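Phosphate transporter (Thermotoga maritima MSB8, PDB 6L85) probably imports phosphate across the membrane in a sodium-dependent manner, with three sodium ions bound within its helical fold. Local coordinates at residues 56-59 against 60-64; 128-131 against 132-136; 188-192 against 193-197; 284-287 against 288-292; 328-331 against 332-336. All blocks are in the same frame, centred on the assembly; numbering follows the deposited sequence.

Interaction 1: residues 56-59 against 60-64; sequences FGSH and VSQTI
At the edge of the H59 imidazole, in the plane of the ring, water 3 joins H59 ND1 to Q62 OE1. S58 OG lies over the centre of one face of the same ring, 3.8 Å above the plane. The F56 phenyl also has one face occupied, with H59 CD2 over its centre. The contact lies in the N-terminal part of helix 58-66, which follows helix 38-56 in the phosphate transporter fold. Q62 CG is anti to its own carbonyl carbon (chi1 -72°), and the extended chain carries the amide to the waters beside H59. Q62 OE1 accepts from two of them: water 3 at 2.8 Å and water 2 at 2.9 Å. Water 2 also donates to H59 O, so the Q62 amide is tied to the backbone and to the ring of one residue. The other ring nitrogen, H59 NE2, is hydrogen-bonded to T194 OG1 on helix 167-194. S61 OG donates to G57 O at 2.7 Å, tilted 31° from the carbonyl plane. The S61 amide reaches the same oxygen by a weak bond. Q62 N to S58 O, 3.0 Å, continues the helical pattern. V60 packs on P343, and its side chain lies about 5 Å from a bound sodium ion. Water 1 completes the turn: it donates to F56 O at 2.6 Å and accepts from V60 N at 2.9 Å.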
# COMPACT_ATOMS: atom_id res chain seq x y z
N PHE B 56 8.81 -2.11 -7.14
CA PHE B 56 9.24 -3.15 -8.07
C PHE B 56 10.11 -2.66 -9.22
O PHE B 56 10.47 -3.48 -10.06
CB PHE B 56 8.00 -3.88 -8.65
CG PHE B 56 8.18 -5.37 -8.81
CD1 PHE B 56 8.46 -6.17 -7.70
CD2 PHE B 56 8.10 -5.97 -10.06
CE1 PHE B 56 8.66 -7.55 -7.84
CE2 PHE B 56 8.31 -7.36 -10.21
CZ PHE B 56 8.59 -8.15 -9.10
N GLY B 57 10.50 -1.38 -9.26
CA GLY B 57 11.21 -0.81 -10.39
C GLY B 57 12.69 -1.12 -10.51
O GLY B 57 13.28 -0.84 -11.57
N SER B 58 13.34 -1.67 -9.48
CA SER B 58 14.79 -1.83 -9.56
C SER B 58 15.20 -2.97 -10.51
O SER B 58 16.29 -2.93 -11.09
CB SER B 58 15.40 -2.05 -8.17
OG SER B 58 14.93 -3.28 -7.61
N HIS B 59 14.33 -3.96 -10.69
CA HIS B 59 14.69 -5.18 -11.41
C HIS B 59 14.92 -4.92 -12.90
O HIS B 59 15.93 -5.36 -13.46
CB HIS B 59 13.61 -6.23 -11.18
CG HIS B 59 13.27 -6.40 -9.74
ND1 HIS B 59 14.14 -6.99 -8.84
CD2 HIS B 59 12.19 -6.00 -9.01
CE1 HIS B 59 13.60 -6.98 -7.63
NE2 HIS B 59 12.42 -6.39 -7.71
N VAL B 60 14.02 -4.18 -13.55
CA VAL B 60 14.28 -3.82 -14.94
C VAL B 60 15.35 -2.74 -15.05
O VAL B 60 16.07 -2.67 -16.07
CB VAL B 60 12.95 -3.40 -15.63
CG1 VAL B 60 13.22 -2.99 -17.09
CG2 VAL B 60 11.94 -4.53 -15.54
N SER B 61 15.47 -1.87 -14.04
CA SER B 61 16.54 -0.87 -14.02
C SER B 61 17.92 -1.52 -14.14
O SER B 61 18.83 -0.98 -14.79
CB SER B 61 16.45 -0.01 -12.75
OG SER B 61 15.20 0.65 -12.66
N GLN B 62 18.10 -2.69 -13.51
CA GLN B 62 19.37 -3.42 -13.65
C GLN B 62 19.63 -3.83 -15.10
O GLN B 62 20.76 -3.74 -15.59
CB GLN B 62 19.37 -4.65 -12.76
CG GLN B 62 19.51 -4.33 -11.28
CD GLN B 62 18.90 -5.42 -10.44
OE1 GLN B 62 18.87 -6.59 -10.86
NE2 GLN B 62 18.39 -5.05 -9.25
N THR B 63 18.58 -4.27 -15.81
CA THR B 63 18.76 -4.68 -17.21
C THR B 63 19.11 -3.48 -18.08
O THR B 63 19.98 -3.57 -18.95
CB THR B 63 17.51 -5.37 -17.72
OG1 THR B 63 17.20 -6.46 -16.84
CG2 THR B 63 17.72 -5.90 -19.15
N ILE B 64 18.44 -2.36 -17.87
CA ILE B 64 18.81 -1.16 -18.63
C ILE B 64 20.27 -0.80 -18.36
O ILE B 64 20.99 -0.35 -19.26
CB ILE B 64 17.86 0.01 -18.31
CG1 ILE B 64 16.44 -0.33 -18.76
CG2 ILE B 64 18.34 1.31 -18.97
CD1 ILE B 64 16.29 -0.65 -20.24
O HOH W 1 11.35 -3.71 -12.54
O HOH W 2 16.82 -7.86 -12.45
O HOH W 3 16.70 -7.96 -9.75

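Interaction 2: residues 128-131 against 132-136; sequences NWKT and FLFIV
An N-cap opens helix 129-162, where N128 O accepts from F132 N at 2.9 Å. N128 is the cap residue. Its OD1 takes the T131 amide in a weak but straight bond of 3.3 Å, with 171° at the hydrogen. ND2 of the same side chain bonds to K66 O, so the cap residue also ties helix 129-162 to the end of helix 58-66. W129 and F132 lie side by side and point the same way. W129 CE3 is 3.8 Å from F132 CD2, and the ring planes stand at 77° in an oblique pair. The indole is held from its far side by the bond of W129 NE1 to I124 O. F132 continues inward to V111 and M115 of helix 106-121. On the surface, K130 and F134 also run side by side. The K130 chain, bent at chi2 (86°), runs outward from the helix beside the F134 ring, and K130 CE lies in the ring plane, at the edge, 4.0 Å from F134 CE2. I135 leads to the buried side, where it packs on P343. Its CD1 meets T131 CG2 at 3.8 Å, while I135 N bonds to T131 O at 3.0 Å.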
# COMPACT_ATOMS: atom_id res chain seq x y z
N ASN B 128 25.58 -5.41 -26.00
CA ASN B 128 25.44 -6.72 -25.36
C ASN B 128 24.40 -7.54 -26.13
O ASN B 128 23.23 -7.64 -25.75
CB ASN B 128 25.06 -6.51 -23.89
CG ASN B 128 24.91 -7.81 -23.10
OD1 ASN B 128 24.83 -8.90 -23.67
ND2 ASN B 128 24.85 -7.69 -21.78
N TRP B 129 24.86 -8.17 -27.23
CA TRP B 129 23.94 -8.82 -28.18
C TRP B 129 23.20 -10.00 -27.57
O TRP B 129 22.03 -10.23 -27.90
CB TRP B 129 24.69 -9.25 -29.45
CG TRP B 129 25.21 -8.09 -30.26
CD1 TRP B 129 26.52 -7.68 -30.38
CD2 TRP B 129 24.43 -7.16 -31.03
NE1 TRP B 129 26.59 -6.56 -31.19
CE2 TRP B 129 25.33 -6.21 -31.59
CE3 TRP B 129 23.07 -7.02 -31.29
CZ2 TRP B 129 24.90 -5.16 -32.40
CZ3 TRP B 129 22.64 -5.97 -32.10
CH2 TRP B 129 23.55 -5.06 -32.65
N LYS B 130 23.84 -10.77 -26.69
CA LYS B 130 23.15 -11.90 -26.06
C LYS B 130 21.87 -11.45 -25.36
O LYS B 130 20.79 -11.98 -25.61
CB LYS B 130 24.09 -12.60 -25.08
CG LYS B 130 23.41 -13.47 -24.03
CD LYS B 130 23.16 -14.87 -24.54
CE LYS B 130 23.04 -15.87 -23.40
NZ LYS B 130 23.04 -17.28 -23.92
N THR B 131 21.98 -10.44 -24.48
CA THR B 131 20.82 -9.98 -23.73
C THR B 131 19.88 -9.17 -24.62
O THR B 131 18.65 -9.36 -24.56
CB THR B 131 21.27 -9.15 -22.53
OG1 THR B 131 21.95 -10.02 -21.61
CG2 THR B 131 20.07 -8.53 -21.81
N PHE B 132 20.43 -8.28 -25.45
CA PHE B 132 19.60 -7.49 -26.34
C PHE B 132 18.70 -8.38 -27.19
O PHE B 132 17.56 -8.01 -27.50
CB PHE B 132 20.48 -6.60 -27.22
CG PHE B 132 19.71 -5.82 -28.24
CD1 PHE B 132 18.87 -4.79 -27.84
CD2 PHE B 132 19.81 -6.12 -29.58
CE1 PHE B 132 18.14 -4.07 -28.77
CE2 PHE B 132 19.08 -5.41 -30.52
CZ PHE B 132 18.25 -4.37 -30.11
N LEU B 133 19.19 -9.59 -27.53
CA LEU B 133 18.40 -10.53 -28.31
C LEU B 133 17.16 -10.98 -27.55
O LEU B 133 16.06 -11.05 -28.12
CB LEU B 133 19.26 -11.74 -28.68
CG LEU B 133 18.75 -12.50 -29.89
CD1 LEU B 133 19.39 -11.88 -31.13
CD2 LEU B 133 19.07 -13.98 -29.77
N PHE B 134 17.33 -11.37 -26.29
CA PHE B 134 16.20 -11.77 -25.47
C PHE B 134 15.24 -10.61 -25.24
O PHE B 134 14.02 -10.82 -25.16
CB PHE B 134 16.68 -12.33 -24.14
CG PHE B 134 17.30 -13.69 -24.26
CD1 PHE B 134 16.55 -14.76 -24.70
CD2 PHE B 134 18.64 -13.89 -23.96
CE1 PHE B 134 17.11 -16.01 -24.83
CE2 PHE B 134 19.20 -15.15 -24.08
CZ PHE B 134 18.44 -16.21 -24.52
N ILE B 135 15.76 -9.38 -25.20
CA ILE B 135 14.90 -8.21 -25.06
C ILE B 135 14.02 -8.04 -26.31
O ILE B 135 12.80 -7.84 -26.20
CB ILE B 135 15.75 -6.96 -24.74
CG1 ILE B 135 16.41 -7.09 -23.35
CG2 ILE B 135 14.93 -5.67 -24.86
CD1 ILE B 135 17.50 -6.03 -23.05
N VAL B 136 14.62 -8.16 -27.50
CA VAL B 136 13.82 -8.04 -28.73
C VAL B 136 12.80 -9.17 -28.81
O VAL B 136 11.62 -8.95 -29.17
CB VAL B 136 14.72 -8.01 -29.99
CG1 VAL B 136 13.84 -7.92 -31.23
CG2 VAL B 136 15.65 -6.82 -29.97

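Interaction 3: residues 188-192 against 193-197; sequences SLFVK and KTLKQ. With LMT (dodecyl-beta-D-maltoside), chain N; LMT (dodecyl-beta-D-maltoside), chain O.
F190 O accepts from two successive amides, a mark of the wider pi-type turn here. L195 N makes the sound bond, 3.1 Å to F190 O, and T194 N makes a weak one. The F190 ring meets the side chains of the same two residues. L195 CG stands over one face of its ring, 4.2 Å from the centroid and 21° off the normal, a CH-pi contact. T194 CB approaches F190 CD1 to 3.7 Å. With CG anti to the backbone N (chi1 174°), the F190 phenyl projects out from the helix, where T194 and L195 meet it. This is the C-terminal end of helix 167-194. K196 leaves helical geometry with a positive phi of 59°, and Q197 N then reaches back to V191 O at 3.2 Å. K192, bent at chi2 and chi4, brings NZ to Q197 O in a weak bond. T194 OG1 is bonded to M55 O, and L195 packs on L195 of the second subunit. Two dodecyl maltoside detergents lie against this end. O3' of the chain N detergent donates to Q197 OE1 at 3.2 Å, and its alkyl C8 comes within 3.9 Å of F190 CE2.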
# COMPACT_ATOMS: atom_id res chain seq x y z
N SER B 188 2.98 -11.43 -3.78
CA SER B 188 3.95 -12.52 -3.83
C SER B 188 5.21 -12.10 -4.57
O SER B 188 6.32 -12.41 -4.12
CB SER B 188 3.32 -13.76 -4.48
OG SER B 188 2.94 -13.48 -5.81
N LEU B 189 5.08 -11.34 -5.66
CA LEU B 189 6.29 -10.90 -6.35
C LEU B 189 7.07 -9.86 -5.54
O LEU B 189 8.30 -9.86 -5.53
CB LEU B 189 5.93 -10.34 -7.72
CG LEU B 189 5.45 -11.42 -8.69
CD1 LEU B 189 4.90 -10.80 -9.96
CD2 LEU B 189 6.63 -12.35 -9.00
N PHE B 190 6.37 -8.95 -4.86
CA PHE B 190 7.08 -7.97 -4.05
C PHE B 190 7.85 -8.65 -2.93
O PHE B 190 9.01 -8.33 -2.67
CB PHE B 190 6.08 -6.95 -3.48
CG PHE B 190 6.68 -5.98 -2.52
CD1 PHE B 190 7.63 -5.06 -2.95
CD2 PHE B 190 6.28 -5.97 -1.19
CE1 PHE B 190 8.18 -4.14 -2.04
CE2 PHE B 190 6.82 -5.04 -0.29
CZ PHE B 190 7.77 -4.13 -0.72
N VAL B 191 7.22 -9.60 -2.26
CA VAL B 191 7.85 -10.26 -1.13
C VAL B 191 8.99 -11.15 -1.61
O VAL B 191 10.05 -11.22 -0.97
CB VAL B 191 6.79 -11.04 -0.33
CG1 VAL B 191 7.48 -11.95 0.71
CG2 VAL B 191 5.79 -10.06 0.34
N LYS B 192 8.81 -11.82 -2.75
CA LYS B 192 9.83 -12.73 -3.26
C LYS B 192 11.00 -11.98 -3.86
O LYS B 192 12.13 -12.11 -3.40
CB LYS B 192 9.20 -13.69 -4.27
CG LYS B 192 10.18 -14.68 -4.88
CD LYS B 192 10.52 -15.79 -3.89
CE LYS B 192 11.77 -16.56 -4.29
NZ LYS B 192 12.97 -16.04 -3.58
N LYS B 193 10.76 -11.16 -4.89
CA LYS B 193 11.85 -10.52 -5.61
C LYS B 193 12.38 -9.27 -4.93
O LYS B 193 13.59 -9.03 -4.94
CB LYS B 193 11.41 -10.15 -7.03
CG LYS B 193 11.21 -11.34 -7.92
CD LYS B 193 12.39 -11.49 -8.85
CE LYS B 193 12.71 -10.18 -9.55
NZ LYS B 193 13.76 -10.39 -10.60
N THR B 194 11.52 -8.40 -4.40
CA THR B 194 12.08 -7.17 -3.85
C THR B 194 12.63 -7.37 -2.44
O THR B 194 13.74 -6.94 -2.14
CB THR B 194 11.05 -6.04 -3.86
OG1 THR B 194 10.68 -5.75 -5.21
CG2 THR B 194 11.65 -4.76 -3.23
N LEU B 195 11.85 -8.00 -1.56
CA LEU B 195 12.29 -8.20 -0.18
C LEU B 195 13.15 -9.44 -0.01
O LEU B 195 13.69 -9.65 1.08
CB LEU B 195 11.09 -8.28 0.77
CG LEU B 195 10.10 -7.13 0.72
CD1 LEU B 195 9.09 -7.31 1.84
CD2 LEU B 195 10.82 -5.79 0.83
N LYS B 196 13.26 -10.26 -1.05
CA LYS B 196 14.17 -11.41 -1.08
C LYS B 196 13.87 -12.39 0.05
O LYS B 196 14.77 -12.88 0.73
CB LYS B 196 15.63 -10.94 -1.04
CG LYS B 196 16.13 -10.48 -2.42
CD LYS B 196 16.66 -9.05 -2.40
CE LYS B 196 18.11 -9.02 -1.92
NZ LYS B 196 18.81 -7.73 -2.23
N GLN B 197 12.57 -12.71 0.23
CA GLN B 197 12.12 -13.69 1.22
C GLN B 197 11.87 -15.04 0.57
O GLN B 197 11.70 -15.13 -0.65
CB GLN B 197 10.84 -13.20 1.91
CG GLN B 197 10.97 -11.88 2.67
CD GLN B 197 11.88 -11.97 3.89
OE1 GLN B 197 11.45 -12.39 4.97
NE2 GLN B 197 13.14 -11.58 3.72
C1' LMT N . 11.40 -8.84 6.68
C2' LMT N . 11.04 -9.89 7.69
C3' LMT N . 12.27 -10.44 8.41
C4' LMT N . 13.37 -9.40 8.49
C5' LMT N . 13.69 -8.82 7.11
C6' LMT N . 14.97 -9.42 6.60
O1' LMT N . 10.48 -8.91 5.57
O2' LMT N . 10.16 -9.36 8.65
O3' LMT N . 12.73 -11.59 7.74
O5' LMT N . 12.67 -9.10 6.16
O6' LMT N . 16.05 -8.57 6.94
C1 LMT N . 9.43 -7.92 5.54
C2 LMT N . 8.19 -8.47 6.28
C3 LMT N . 7.07 -8.67 5.24
C4 LMT N . 6.48 -7.29 4.91
C5 LMT N . 5.34 -7.58 3.93
C6 LMT N . 4.96 -6.27 3.21
C7 LMT N . 3.51 -6.43 2.67
C8 LMT N . 3.36 -5.43 1.48
C9 LMT N . 2.54 -4.19 1.89
C10 LMT N . 2.38 -3.25 0.67
C11 LMT N . 1.09 -3.62 -0.05
C12 LMT N . 0.34 -2.38 -0.53
C1' LMT O . 14.64 -3.72 -0.12
C2' LMT O . 15.88 -3.39 -0.91
C3' LMT O . 17.00 -4.42 -0.83
C4' LMT O . 17.03 -5.17 0.48
C5' LMT O . 15.60 -5.53 0.89
C6' LMT O . 15.61 -6.42 2.12
O1' LMT O . 13.96 -2.48 0.14
O2' LMT O . 15.55 -3.23 -2.27
O3' LMT O . 18.21 -3.73 -1.02
O5' LMT O . 14.88 -4.33 1.13
O6' LMT O . 16.53 -7.49 1.92
C1 LMT O . 13.03 -2.05 -0.87
C2 LMT O . 12.21 -0.88 -0.26
C3 LMT O . 10.71 -1.15 -0.53
C4 LMT O . 10.01 0.21 -0.40
C5 LMT O . 8.49 -0.06 -0.28
C6 LMT O . 7.91 1.11 0.52
C7 LMT O . 6.40 1.21 0.17
C8 LMT O . 5.63 0.21 1.08
C9 LMT O . 4.21 0.03 0.48
C10 LMT O . 3.23 1.05 1.13
C11 LMT O . 1.80 0.59 0.86
C12 LMT O . 0.81 1.72 1.15

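Interaction 4: residues 284-287 against 288-292; sequences IPFL and ALLLG. With LMT (dodecyl-beta-D-maltoside), chain O.
L291 N donates to L287 O at 2.9 Å, a nearly straight bond with 167° at the hydrogen. One residue earlier, L290 N donates to F286 O, also at 2.9 Å. That oxygen is closely covered by the L290 side chain, whose CD1 lies 3.2 Å from F286 O. L290 CD1 also meets F286 CD1. L289 CD1 approaches the same ring atom, 4.0 Å from F286 CD1, so two leucine methyls converge on one ortho position of the phenyl. The ring crosses both leucines obliquely. The off-staggered F286 chi1 of -107° swings it onto them. The contact forms the N-terminal turn of helix 286-302, with P285 at the N-cap position. P285 O accepts a weak bond from A288 N. I284, still in the loop, folds its CG2 back over the turn: I284 CG2 is 3.9 Å from L289 CG, and the two side chains cross at about a right angle. I284 also packs on S61 and Q62 of helix 58-66, and P285 on M270 of helix 260-275. The outer side of the turn belongs to the dimer contact, where F286 meets E201 of the second subunit and L287 and L290 meet L204 of that subunit. A dodecyl maltoside from chain O reaches the far end of the phenyl. Its C1 lies in the ring plane, at the edge, and its C2 is 3.3 Å from F286 CZ.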
# COMPACT_ATOMS: atom_id res chain seq x y z
N ILE B 284 20.70 -0.69 -7.64
CA ILE B 284 20.10 0.56 -8.13
C ILE B 284 19.90 1.51 -6.96
O ILE B 284 19.14 1.19 -6.02
CB ILE B 284 18.78 0.30 -8.86
CG1 ILE B 284 19.00 -0.63 -10.06
CG2 ILE B 284 18.18 1.64 -9.33
CD1 ILE B 284 19.77 0.03 -11.20
N PRO B 285 20.54 2.68 -6.96
CA PRO B 285 20.34 3.64 -5.86
C PRO B 285 18.90 4.11 -5.79
O PRO B 285 18.31 4.54 -6.79
CB PRO B 285 21.30 4.79 -6.21
CG PRO B 285 22.26 4.23 -7.24
CD PRO B 285 21.45 3.20 -8.00
N PHE B 286 18.32 4.03 -4.59
CA PHE B 286 16.92 4.36 -4.42
C PHE B 286 16.62 5.77 -4.88
O PHE B 286 15.51 6.04 -5.36
CB PHE B 286 16.50 4.16 -2.96
CG PHE B 286 15.63 2.95 -2.78
CD1 PHE B 286 14.43 2.85 -3.47
CD2 PHE B 286 16.02 1.91 -1.96
CE1 PHE B 286 13.62 1.73 -3.34
CE2 PHE B 286 15.22 0.78 -1.83
CZ PHE B 286 14.02 0.70 -2.52
N LEU B 287 17.58 6.68 -4.77
CA LEU B 287 17.41 8.02 -5.30
C LEU B 287 17.00 7.99 -6.77
O LEU B 287 16.11 8.74 -7.19
CB LEU B 287 18.70 8.82 -5.10
CG LEU B 287 18.63 10.34 -4.98
CD1 LEU B 287 17.31 10.75 -4.32
CD2 LEU B 287 19.81 10.87 -4.18
N ALA B 288 17.65 7.12 -7.58
CA ALA B 288 17.28 6.99 -9.00
C ALA B 288 15.83 6.59 -9.16
O ALA B 288 15.11 7.13 -10.01
CB ALA B 288 18.18 5.95 -9.70
N LEU B 289 15.38 5.61 -8.38
CA LEU B 289 14.00 5.13 -8.53
C LEU B 289 13.00 6.17 -8.06
O LEU B 289 11.91 6.29 -8.64
CB LEU B 289 13.82 3.85 -7.74
CG LEU B 289 14.61 2.67 -8.26
CD1 LEU B 289 14.54 1.54 -7.23
CD2 LEU B 289 14.03 2.23 -9.61
N LEU B 290 13.37 6.95 -7.02
CA LEU B 290 12.48 7.98 -6.49
C LEU B 290 12.33 9.13 -7.47
O LEU B 290 11.22 9.63 -7.68
CB LEU B 290 13.02 8.49 -5.15
CG LEU B 290 12.67 7.78 -3.85
CD1 LEU B 290 12.60 6.32 -4.02
CD2 LEU B 290 13.73 8.11 -2.81
N LEU B 291 13.45 9.54 -8.08
CA LEU B 291 13.41 10.57 -9.12
C LEU B 291 12.56 10.12 -10.29
O LEU B 291 11.70 10.87 -10.78
CB LEU B 291 14.83 10.90 -9.57
CG LEU B 291 15.06 11.72 -10.85
CD1 LEU B 291 14.71 13.16 -10.65
CD2 LEU B 291 16.52 11.59 -11.33
N GLY B 292 12.78 8.88 -10.75
CA GLY B 292 11.97 8.37 -11.85
C GLY B 292 10.49 8.33 -11.50
O GLY B 292 9.64 8.71 -12.30
C1' LMT O . 14.64 -3.72 -0.12
C2' LMT O . 15.88 -3.39 -0.91
C3' LMT O . 17.00 -4.42 -0.83
C4' LMT O . 17.03 -5.17 0.48
C5' LMT O . 15.60 -5.53 0.89
C6' LMT O . 15.61 -6.42 2.12
O1' LMT O . 13.96 -2.48 0.14
O2' LMT O . 15.55 -3.23 -2.27
O3' LMT O . 18.21 -3.73 -1.02
O5' LMT O . 14.88 -4.33 1.13
O6' LMT O . 16.53 -7.49 1.92
C1 LMT O . 13.03 -2.05 -0.87
C2 LMT O . 12.21 -0.88 -0.26
C3 LMT O . 10.71 -1.15 -0.53
C4 LMT O . 10.01 0.21 -0.40
C5 LMT O . 8.49 -0.06 -0.28
C6 LMT O . 7.91 1.11 0.52
C7 LMT O . 6.40 1.21 0.17
C8 LMT O . 5.63 0.21 1.08
C9 LMT O . 4.21 0.03 0.48
C10 LMT O . 3.23 1.05 1.13
C11 LMT O . 1.80 0.59 0.86
C12 LMT O . 0.81 1.72 1.15

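Interaction 5: residues 328-331 against 332-336; sequences FSTA and TTVLL
The backbone is regular alpha helix, with T332, T333, V334 and L335 each donating an amide to the residue four positions earlier. It is a buried part of helix 320-339 in the transporter fold. Two threonine hydroxyls fold back onto the same carbonyls that their own amides use. T332 OG1 donates to F328 O at 2.7 Å, from above the carbonyl plane, 38° out of it. T332 N reaches that oxygen at 2.9 Å from the opposite face. T333 repeats the pattern: OG1 is 2.7 Å from S329 O, T333 N is 3.0 Å away from it, and again the two donors come from opposite faces. Both hydroxyls lie beside the backbone N, anti to the carbonyl carbon (chi1 -52° for T332 and -55° for T333), and this aims them at the preceding turn. The buried T333 hydroxyl thereby finds an acceptor within the helix, as does that of the partly exposed T332. T332 OG1 also lies over one face of the F328 ring, 3.3 Å from F328 CE1. The same hydroxyl has a weak bond to Y249 OH of helix 231-258. The F328 ring packs edge-to-face with F178 of helix 167-194. S329 OG and T330 OG1 likewise bond back, to T325 O and V326 O. The V334 side chain touches N257, a sodium ligand, and T346; it lies about 6 Å from a bound sodium ion. Within the helix, V334 CG2 packs against T330 O at 3.2 Å.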
# COMPACT_ATOMS: atom_id res chain seq x y z
N PHE B 328 -6.54 -6.16 -16.74
CA PHE B 328 -5.98 -7.28 -16.00
C PHE B 328 -4.88 -7.97 -16.79
O PHE B 328 -3.78 -8.22 -16.25
CB PHE B 328 -7.07 -8.29 -15.63
CG PHE B 328 -6.58 -9.39 -14.73
CD1 PHE B 328 -5.92 -10.50 -15.26
CD2 PHE B 328 -6.70 -9.29 -13.35
CE1 PHE B 328 -5.43 -11.51 -14.42
CE2 PHE B 328 -6.24 -10.28 -12.52
CZ PHE B 328 -5.59 -11.39 -13.05
N SER B 329 -5.14 -8.27 -18.07
CA SER B 329 -4.16 -9.01 -18.86
C SER B 329 -2.91 -8.19 -19.11
O SER B 329 -1.80 -8.72 -19.09
CB SER B 329 -4.78 -9.43 -20.20
OG SER B 329 -6.01 -10.10 -19.97
N THR B 330 -3.07 -6.88 -19.36
CA THR B 330 -1.93 -6.01 -19.55
C THR B 330 -1.05 -5.99 -18.31
O THR B 330 0.18 -6.17 -18.39
CB THR B 330 -2.40 -4.60 -19.87
OG1 THR B 330 -3.13 -4.64 -21.09
CG2 THR B 330 -1.21 -3.65 -19.99
N ALA B 331 -1.67 -5.76 -17.15
CA ALA B 331 -0.91 -5.61 -15.91
C ALA B 331 -0.21 -6.90 -15.55
O ALA B 331 0.95 -6.87 -15.13
CB ALA B 331 -1.84 -5.16 -14.78
N THR B 332 -0.90 -8.03 -15.70
CA THR B 332 -0.27 -9.33 -15.45
C THR B 332 0.93 -9.55 -16.36
O THR B 332 2.02 -9.92 -15.88
CB THR B 332 -1.29 -10.44 -15.66
OG1 THR B 332 -2.46 -10.15 -14.89
CG2 THR B 332 -0.70 -11.80 -15.24
N THR B 333 0.76 -9.34 -17.67
CA THR B 333 1.89 -9.50 -18.58
C THR B 333 3.07 -8.64 -18.15
O THR B 333 4.22 -9.11 -18.10
CB THR B 333 1.45 -9.15 -20.01
OG1 THR B 333 0.31 -9.94 -20.36
CG2 THR B 333 2.58 -9.41 -21.01
N VAL B 334 2.79 -7.38 -17.82
CA VAL B 334 3.85 -6.41 -17.58
C VAL B 334 4.56 -6.72 -16.26
O VAL B 334 5.78 -6.63 -16.17
CB VAL B 334 3.27 -4.98 -17.62
CG1 VAL B 334 4.26 -3.95 -17.02
CG2 VAL B 334 2.88 -4.60 -19.06
N LEU B 335 3.80 -7.12 -15.23
CA LEU B 335 4.39 -7.49 -13.94
C LEU B 335 5.25 -8.73 -14.07
O LEU B 335 6.33 -8.81 -13.46
CB LEU B 335 3.29 -7.72 -12.90
CG LEU B 335 3.01 -6.67 -11.83
CD1 LEU B 335 2.11 -7.24 -10.73
CD2 LEU B 335 4.29 -6.08 -11.23
N LEU B 336 4.80 -9.73 -14.83
CA LEU B 336 5.63 -10.92 -14.96
C LEU B 336 6.91 -10.60 -15.73
O LEU B 336 8.00 -11.02 -15.33
CB LEU B 336 4.83 -12.05 -15.61
CG LEU B 336 3.66 -12.57 -14.75
CD1 LEU B 336 2.63 -13.35 -15.60
CD2 LEU B 336 4.14 -13.40 -13.56

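In the fold
Interaction 5 is the most buried of the five, and its threonine hydroxyls bond back to carbonyls of their own helix. Interaction 2 is the most exposed, with W129, K130, L133 and F134 on the surface; the others are partly buried. Interaction 1 is central in another sense, since it touches all the others. F56 packs on L335 of interaction 5 and L189 of interaction 3, S61 on L289 of interaction 4, and T63 meets I135 of interaction 2. The chemistry of interaction 1 is polar and water-mediated. Interactions 2 and 4 both open a helix, the first with an asparagine cap, the second with a proline; interaction 3 closes one. Interactions 3 and 4 share a detergent molecule and both reach the second subunit through apolar side chains.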